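Local coordinates for envelopment polyprotein (Bovine Schmallenberg virus BH80/Germany/2011, PDB 7A56) that probably drives fusion of the viral and host membranes during entry, as a class II fusion glycoprotein (Gc) captured in its postfusion form, at residues G247-G252 / N314-A319; Y187-K192 / P239-V244. One frame throughout, in Å; residues are numbered along the deposited sequence.

Contact 1 of 2, residues G247-G252 / N314-A319; sequences GKVYVG and NTLTIA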
ATOM      1  N   GLY A 247      -8.704 -23.726   1.108  1.00 50.81           N
ATOM      2  CA  GLY A 247      -9.282 -22.690   1.912  1.00 50.88           C
ATOM      3  C   GLY A 247      -8.312 -21.690   2.492  1.00 50.22           C
ATOM      4  O   GLY A 247      -8.729 -20.881   3.313  1.00 51.73           O
ATOM      5  N   LYS A 248      -7.041 -21.702   2.099  1.00 45.83           N
ATOM      6  CA  LYS A 248      -6.065 -20.743   2.608  1.00 42.99           C
ATOM      7  C   LYS A 248      -5.579 -19.810   1.504  1.00 39.13           C
ATOM      8  O   LYS A 248      -5.444 -20.223   0.340  1.00 38.08           O
ATOM      9  CB  LYS A 248      -4.881 -21.467   3.249  1.00 42.40           C
ATOM     10  CG  LYS A 248      -5.324 -22.259   4.478  1.00 50.40           C
ATOM     11  CD  LYS A 248      -4.426 -23.448   4.697  1.00 56.84           C
ATOM     12  CE  LYS A 248      -3.089 -23.065   5.312  1.00 62.11           C
ATOM     13  NZ  LYS A 248      -2.928 -23.662   6.696  1.00 70.23           N
ATOM     14  N   VAL A 249      -5.273 -18.561   1.897  1.00 34.69           N
ATOM     15  CA  VAL A 249      -4.941 -17.469   0.991  1.00 33.26           C
ATOM     16  C   VAL A 249      -3.441 -17.234   1.056  1.00 34.03           C
ATOM     17  O   VAL A 249      -2.895 -17.013   2.138  1.00 34.01           O
ATOM     18  CB  VAL A 249      -5.737 -16.184   1.328  1.00 30.62           C
ATOM     19  CG1 VAL A 249      -5.481 -15.108   0.258  1.00 25.31           C
ATOM     20  CG2 VAL A 249      -7.214 -16.486   1.343  1.00 31.91           C
ATOM     21  N   TYR A 250      -2.775 -17.269  -0.120  1.00 28.78           N
ATOM     22  CA  TYR A 250      -1.350 -17.053  -0.323  1.00 27.66           C
ATOM     23  C   TYR A 250      -1.105 -15.796  -1.137  1.00 26.15           C
ATOM     24  O   TYR A 250      -1.843 -15.460  -2.076  1.00 29.44           O
ATOM     25  CB  TYR A 250      -0.691 -18.240  -1.087  1.00 30.54           C
ATOM     26  CG  TYR A 250      -0.833 -19.496  -0.323  1.00 32.08           C
ATOM     27  CD1 TYR A 250      -2.033 -20.204  -0.362  1.00 30.42           C
ATOM     28  CD2 TYR A 250       0.190 -19.959   0.490  1.00 32.26           C
ATOM     29  CE1 TYR A 250      -2.213 -21.326   0.377  1.00 35.22           C
ATOM     30  CE2 TYR A 250       0.011 -21.122   1.228  1.00 35.31           C
ATOM     31  CZ  TYR A 250      -1.183 -21.794   1.142  1.00 36.83           C
ATOM     32  OH  TYR A 250      -1.397 -22.924   1.859  1.00 39.54           O
ATOM     33  N   VAL A 251      -0.032 -15.123  -0.800  1.00 26.25           N
ATOM     34  CA  VAL A 251       0.303 -13.881  -1.462  1.00 25.64           C
ATOM     35  C   VAL A 251       1.779 -13.907  -1.807  1.00 25.86           C
ATOM     36  O   VAL A 251       2.593 -14.550  -1.125  1.00 29.21           O
ATOM     37  CB  VAL A 251       0.004 -12.648  -0.558  1.00 26.50           C
ATOM     38  CG1 VAL A 251      -1.548 -12.502  -0.268  1.00 24.86           C
ATOM     39  CG2 VAL A 251       0.764 -12.799   0.745  1.00 28.93           C
ATOM     40  N   GLY A 252       2.126 -13.135  -2.825  1.00 25.41           N
ATOM     41  CA  GLY A 252       3.542 -13.052  -3.255  1.00 29.49           C
ATOM     42  C   GLY A 252       3.657 -12.856  -4.771  1.00 32.44           C
ATOM     43  O   GLY A 252       2.774 -12.281  -5.390  1.00 33.88           O
ATOM     44  N   ASN A 314      -2.454 -15.351   7.101  1.00 37.13           N
ATOM     45  CA  ASN A 314      -3.499 -15.714   8.051  1.00 41.67           C
ATOM     46  C   ASN A 314      -4.484 -14.590   8.327  1.00 37.56           C
ATOM     47  O   ASN A 314      -5.563 -14.879   8.841  1.00 35.07           O
ATOM     48  CB  ASN A 314      -2.909 -16.159   9.381  1.00 53.68           C
ATOM     49  CG  ASN A 314      -2.493 -17.579   9.340  1.00 64.71           C
ATOM     50  OD1 ASN A 314      -1.313 -17.895   9.460  1.00 75.79           O
ATOM     51  ND2 ASN A 314      -3.457 -18.464   9.108  1.00 66.30           N
ATOM     52  N   THR A 315      -4.182 -13.346   7.947  1.00 32.91           N
ATOM     53  CA  THR A 315      -5.177 -12.293   8.161  1.00 30.32           C
ATOM     54  C   THR A 315      -6.275 -12.339   7.120  1.00 29.93           C
ATOM     55  O   THR A 315      -7.316 -11.701   7.307  1.00 27.79           O
ATOM     56  CB  THR A 315      -4.518 -10.918   8.151  1.00 30.25           C
ATOM     57  OG1 THR A 315      -4.088 -10.561   6.823  1.00 30.79           O
ATOM     58  CG2 THR A 315      -3.329 -10.858   9.183  1.00 30.90           C
ATOM     59  N   LEU A 316      -6.087 -13.099   6.022  1.00 26.63           N
ATOM     60  CA  LEU A 316      -7.089 -13.153   4.962  1.00 28.39           C
ATOM     61  C   LEU A 316      -7.904 -14.430   5.095  1.00 32.00           C
ATOM     62  O   LEU A 316      -7.346 -15.514   5.314  1.00 34.65           O
ATOM     63  CB  LEU A 316      -6.448 -13.137   3.551  1.00 28.37           C
ATOM     64  CG  LEU A 316      -5.580 -11.907   3.251  1.00 27.38           C
ATOM     65  CD1 LEU A 316      -4.728 -12.018   1.992  1.00 27.82           C
ATOM     66  CD2 LEU A 316      -6.425 -10.633   3.148  1.00 28.97           C
ATOM     67  N   THR A 317      -9.207 -14.314   4.869  1.00 30.10           N
ATOM     68  CA  THR A 317     -10.080 -15.479   4.882  1.00 35.24           C
ATOM     69  C   THR A 317     -11.060 -15.339   3.738  1.00 35.71           C
ATOM     70  O   THR A 317     -11.434 -14.233   3.338  1.00 33.10           O
ATOM     71  CB  THR A 317     -10.888 -15.634   6.207  1.00 39.53           C
ATOM     72  OG1 THR A 317     -11.738 -14.491   6.394  1.00 39.38           O
ATOM     73  CG2 THR A 317      -9.980 -15.783   7.418  1.00 40.42           C
ATOM     74  N   ILE A 318     -11.466 -16.470   3.199  1.00 37.48           N
ATOM     75  CA  ILE A 318     -12.449 -16.487   2.130  1.00 37.07           C
ATOM     76  C   ILE A 318     -13.835 -16.497   2.750  1.00 41.40           C
ATOM     77  O   ILE A 318     -14.188 -17.429   3.482  1.00 44.98           O
ATOM     78  CB  ILE A 318     -12.223 -17.698   1.193  1.00 33.84           C
ATOM     79  CG1 ILE A 318     -10.864 -17.535   0.569  1.00 33.16           C
ATOM     80  CG2 ILE A 318     -13.319 -17.722   0.189  1.00 34.82           C
ATOM     81  CD1 ILE A 318     -10.239 -18.838   0.031  1.00 34.86           C
ATOM     82  N   ALA A 319     -14.630 -15.455   2.454  1.00 41.69           N
ATOM     83  CA  ALA A 319     -16.028 -15.361   2.851  1.00 50.39           C
ATOM     84  C   ALA A 319     -17.000 -15.884   1.792  1.00 65.62           C
ATOM     85  O   ALA A 319     -18.006 -16.516   2.138  1.00 65.90           O
ATOM     86  CB  ALA A 319     -16.357 -13.906   3.198  1.00 44.82           C
TER
HETATM   87  O   HOH W   1     -10.111 -18.750   4.267  1.00 39.65           O
HETATM   88  O   HOH W   2      -5.166 -17.638   4.732  1.00 39.05           O
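Val249, Leu316 and Ile318 form an apolar, water-edged contact between two strands that do not pair with each other, near the middle of the elongated class II fusion protein. Strand 248-251 follows strand 241-245 in a beta hairpin, whereas strand 316-318 pairs with 325-328; the two short axes run at 132° to each other and approach to 6.4 Å, and no direct hydrogen bond joins the segments. Val249 divides its two methyls between Leu316 and Ile318 of the other strand. CG1, anti to the backbone N (chi1 -174°), meets Leu316 CD1 at 3.6 Å, the two side chains crossing at about a right angle, while CG2 faces Ile318 CG1 at 3.9 Å. Val251 approaches Leu316 tip to tip, so that Leu316 CD1 touches a methyl of both valines. Ile242 packs against both valines, Pro239 against Val251 and Leu316, and Val326 and Lys328 against Leu316. Along one border, water stands in for the missing strand pairing. One molecule donates to Leu316 O and accepts from Val249 N. The other receives the N-H of Ile318 at 2.9 Å from Ile318 N and donates to the carbonyl of Gly247, its oxygen 2.7 Å from Gly247 O.

Contact 2 of 2, residues Y187-K192 / P239-V244; sequences YKIYKK and PNIIAV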
ATOM      1  N   TYR A 187      -3.338 -24.767  -7.341  1.00 31.45           N
ATOM      2  CA  TYR A 187      -3.739 -23.470  -6.778  1.00 29.87           C
ATOM      3  C   TYR A 187      -4.683 -22.772  -7.754  1.00 30.19           C
ATOM      4  O   TYR A 187      -4.535 -22.912  -8.978  1.00 28.48           O
ATOM      5  CB  TYR A 187      -2.532 -22.535  -6.524  1.00 26.05           C
ATOM      6  CG  TYR A 187      -1.496 -22.990  -5.512  1.00 33.56           C
ATOM      7  CD1 TYR A 187      -0.544 -23.969  -5.840  1.00 36.85           C
ATOM      8  CD2 TYR A 187      -1.432 -22.391  -4.231  1.00 35.27           C
ATOM      9  CE1 TYR A 187       0.426 -24.353  -4.925  1.00 38.84           C
ATOM     10  CE2 TYR A 187      -0.464 -22.777  -3.308  1.00 37.40           C
ATOM     11  CZ  TYR A 187       0.469 -23.755  -3.661  1.00 41.65           C
ATOM     12  OH  TYR A 187       1.449 -24.137  -2.762  1.00 43.19           O
ATOM     13  N   LYS A 188      -5.654 -22.018  -7.201  1.00 27.66           N
ATOM     14  CA  LYS A 188      -6.553 -21.154  -7.971  1.00 30.01           C
ATOM     15  C   LYS A 188      -6.175 -19.711  -7.698  1.00 30.59           C
ATOM     16  O   LYS A 188      -6.053 -19.317  -6.545  1.00 32.16           O
ATOM     17  CB  LYS A 188      -8.027 -21.359  -7.611  1.00 36.47           C
ATOM     18  CG  LYS A 188      -8.466 -22.830  -7.619  1.00 45.98           C
ATOM     19  CD  LYS A 188     -10.000 -22.954  -7.528  1.00 55.42           C
ATOM     20  CE  LYS A 188     -10.493 -24.301  -8.103  1.00 65.23           C
ATOM     21  NZ  LYS A 188      -9.842 -25.464  -7.446  1.00 67.43           N
ATOM     22  N   ILE A 189      -6.030 -18.932  -8.753  1.00 28.35           N
ATOM     23  CA  ILE A 189      -5.529 -17.575  -8.679  1.00 28.09           C
ATOM     24  C   ILE A 189      -6.686 -16.645  -9.016  1.00 28.40           C
ATOM     25  O   ILE A 189      -7.452 -16.898  -9.983  1.00 29.55           O
ATOM     26  CB  ILE A 189      -4.304 -17.352  -9.594  1.00 28.29           C
ATOM     27  CG1 ILE A 189      -3.006 -17.931  -8.970  1.00 28.14           C
ATOM     28  CG2 ILE A 189      -4.089 -15.834  -9.808  1.00 25.58           C
ATOM     29  CD1 ILE A 189      -2.949 -19.425  -8.653  1.00 28.05           C
ATOM     30  N   TYR A 190      -6.847 -15.597  -8.141  1.00 28.12           N
ATOM     31  CA  TYR A 190      -7.877 -14.564  -8.207  1.00 27.88           C
ATOM     32  C   TYR A 190      -7.268 -13.166  -8.198  1.00 26.06           C
ATOM     33  O   TYR A 190      -6.200 -12.933  -7.634  1.00 26.53           O
ATOM     34  CB  TYR A 190      -8.810 -14.632  -7.010  1.00 29.75           C
ATOM     35  CG  TYR A 190      -9.533 -15.958  -6.899  1.00 31.00           C
ATOM     36  CD1 TYR A 190      -8.933 -17.040  -6.279  1.00 32.55           C
ATOM     37  CD2 TYR A 190     -10.839 -16.084  -7.338  1.00 33.27           C
ATOM     38  CE1 TYR A 190      -9.604 -18.265  -6.164  1.00 34.10           C
ATOM     39  CE2 TYR A 190     -11.527 -17.274  -7.207  1.00 35.15           C
ATOM     40  CZ  TYR A 190     -10.901 -18.352  -6.608  1.00 37.44           C
ATOM     41  OH  TYR A 190     -11.596 -19.529  -6.439  1.00 42.78           O
ATOM     42  N   LYS A 191      -7.978 -12.234  -8.826  1.00 25.49           N
ATOM     43  CA  LYS A 191      -7.598 -10.829  -8.850  1.00 27.55           C
ATOM     44  C   LYS A 191      -8.671  -9.994  -8.128  1.00 24.44           C
ATOM     45  O   LYS A 191      -9.874 -10.234  -8.311  1.00 25.13           O
ATOM     46  CB  LYS A 191      -7.463 -10.349 -10.284  1.00 30.51           C
ATOM     47  CG  LYS A 191      -6.812  -8.985 -10.406  1.00 31.51           C
ATOM     48  CD  LYS A 191      -6.748  -8.612 -11.893  1.00 34.81           C
ATOM     49  CE  LYS A 191      -5.897  -7.377 -12.098  1.00 34.31           C
ATOM     50  NZ  LYS A 191      -5.642  -7.061 -13.561  1.00 33.29           N
ATOM     51  N   LYS A 192      -8.230  -8.954  -7.424  1.00 23.83           N
ATOM     52  CA  LYS A 192      -9.184  -8.018  -6.756  1.00 23.06           C
ATOM     53  C   LYS A 192     -10.047  -7.327  -7.815  1.00 27.30           C
ATOM     54  O   LYS A 192      -9.528  -6.863  -8.841  1.00 30.50           O
ATOM     55  CB  LYS A 192      -8.381  -7.002  -5.946  1.00 25.98           C
ATOM     56  CG  LYS A 192      -9.247  -5.987  -5.107  1.00 26.69           C
ATOM     57  CD  LYS A 192      -8.411  -5.373  -3.963  1.00 29.42           C
ATOM     58  CE  LYS A 192      -7.316  -4.509  -4.510  1.00 34.09           C
ATOM     59  NZ  LYS A 192      -6.251  -4.233  -3.485  1.00 34.24           N
ATOM     60  N   PRO A 239      -4.509  -7.472  -0.925  1.00 23.24           N
ATOM     61  CA  PRO A 239      -3.612  -7.792  -2.040  1.00 24.61           C
ATOM     62  C   PRO A 239      -4.321  -7.748  -3.387  1.00 26.72           C
ATOM     63  O   PRO A 239      -5.513  -8.030  -3.504  1.00 24.71           O
ATOM     64  CB  PRO A 239      -3.149  -9.226  -1.725  1.00 23.86           C
ATOM     65  CG  PRO A 239      -4.249  -9.810  -0.926  1.00 25.81           C
ATOM     66  CD  PRO A 239      -4.677  -8.613  -0.005  1.00 23.36           C
ATOM     67  N   ASN A 240      -3.560  -7.444  -4.431  1.00 26.92           N
ATOM     68  CA  ASN A 240      -4.203  -7.362  -5.742  1.00 31.85           C
ATOM     69  C   ASN A 240      -4.437  -8.745  -6.340  1.00 25.32           C
ATOM     70  O   ASN A 240      -5.483  -9.000  -6.939  1.00 27.38           O
ATOM     71  CB  ASN A 240      -3.354  -6.515  -6.679  1.00 44.23           C
ATOM     72  CG  ASN A 240      -4.119  -5.325  -7.165  1.00 60.68           C
ATOM     73  OD1 ASN A 240      -4.474  -4.410  -6.376  1.00 61.35           O
ATOM     74  ND2 ASN A 240      -4.450  -5.342  -8.456  1.00 71.82           N
ATOM     75  N   ILE A 241      -3.496  -9.646  -6.155  1.00 23.03           N
ATOM     76  CA  ILE A 241      -3.626 -11.011  -6.667  1.00 24.61           C
ATOM     77  C   ILE A 241      -3.368 -11.961  -5.514  1.00 22.69           C
ATOM     78  O   ILE A 241      -2.471 -11.740  -4.703  1.00 23.23           O
ATOM     79  CB  ILE A 241      -2.656 -11.272  -7.846  1.00 24.94           C
ATOM     80  CG1 ILE A 241      -3.148 -10.467  -9.057  1.00 29.65           C
ATOM     81  CG2 ILE A 241      -2.594 -12.798  -8.218  1.00 24.04           C
ATOM     82  CD1 ILE A 241      -2.270 -10.482 -10.247  1.00 32.54           C
ATOM     83  N   ILE A 242      -4.132 -13.035  -5.464  1.00 19.72           N
ATOM     84  CA  ILE A 242      -3.950 -14.055  -4.447  1.00 22.44           C
ATOM     85  C   ILE A 242      -3.960 -15.440  -5.084  1.00 26.59           C
ATOM     86  O   ILE A 242      -4.505 -15.649  -6.168  1.00 27.44           O
ATOM     87  CB  ILE A 242      -5.079 -13.991  -3.382  1.00 22.46           C
ATOM     88  CG1 ILE A 242      -6.440 -14.184  -4.079  1.00 25.17           C
ATOM     89  CG2 ILE A 242      -4.960 -12.683  -2.597  1.00 19.32           C
ATOM     90  CD1 ILE A 242      -7.641 -14.394  -3.082  1.00 28.34           C
ATOM     91  N   ALA A 243      -3.450 -16.408  -4.331  1.00 28.10           N
ATOM     92  CA  ALA A 243      -3.545 -17.795  -4.733  1.00 29.51           C
ATOM     93  C   ALA A 243      -4.199 -18.543  -3.584  1.00 31.75           C
ATOM     94  O   ALA A 243      -3.955 -18.235  -2.422  1.00 34.24           O
ATOM     95  CB  ALA A 243      -2.171 -18.383  -5.102  1.00 28.54           C
ATOM     96  N   VAL A 244      -5.097 -19.458  -3.906  1.00 29.85           N
ATOM     97  CA  VAL A 244      -5.936 -20.132  -2.922  1.00 32.87           C
ATOM     98  C   VAL A 244      -5.697 -21.629  -3.029  1.00 34.51           C
ATOM     99  O   VAL A 244      -5.770 -22.191  -4.135  1.00 32.04           O
ATOM    100  CB  VAL A 244      -7.421 -19.788  -3.128  1.00 34.07           C
ATOM    101  CG1 VAL A 244      -8.282 -20.592  -2.169  1.00 38.08           C
ATOM    102  CG2 VAL A 244      -7.628 -18.245  -2.887  1.00 32.41           C
TER
HETATM  103  O   HOH W   3      -7.579 -24.966  -5.045  1.00 59.57           O
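Lys188, Tyr190 and Lys192 face Val244, Ile242 and Asn240 across five backbone hydrogen bonds. The Tyr190-Ile242 pair is bonded both ways, with Tyr190 N 3.1 Å from Ile242 O and Ile242 N 3.0 Å from Tyr190 O; Lys188 and Val244 form a second such pair, and Lys192 N closes the row on Asn240 O at 2.8 Å. On the Tyr190 face, ring atom CE1 lies 3.8 Å from Val244 CG2, and Ile242 CG1, set between its own N and carbonyl carbon (chi1 59°), meets Tyr190 CB. The other face carries Ile189, whose CG2 touches Ile241 CG2 at 3.7 Å and whose CD1 rests on Ala243 CB. At the C-terminal end of strand 187-192, Lys192 NZ makes a weak bond to Asn240 OD1 (3.4 Å) and a hydrogen bond to Met238 O. Further out, Lys191 NZ forms a salt bridge with Asp256, while strand 98-134 bonds to the backbone of Tyr187, Ile189 and Lys191. Strand 187-192 therefore lies between two antiparallel neighbours, 98-134 and 241-245, as the inner strand of an antiparallel sheet, in keeping with the beta-rich architecture of class II fusion proteins.

Overall arrangement
Both contacts are partly buried, their centres 9 Å apart, and they share the hairpin of strands 241-245 and 248-251. Contact 2 is regular antiparallel pairing within a sheet, held by direct backbone bonds, and buries 593 Å² against 247 Å² in contact 1, where strands from different pairings meet through methyl groups and bridging waters. The hairpin itself joins them: Tyr250 N lies 2.8 Å from Ala243 O, probably as a hydrogen bond. Side chains continue the connection, with Ile318 CD1 3.4 Å from Val244 CG1. Charged groups concentrate in contact 2, whose Lys191 also makes a long, weak ion pair with Glu311 of the second subunit.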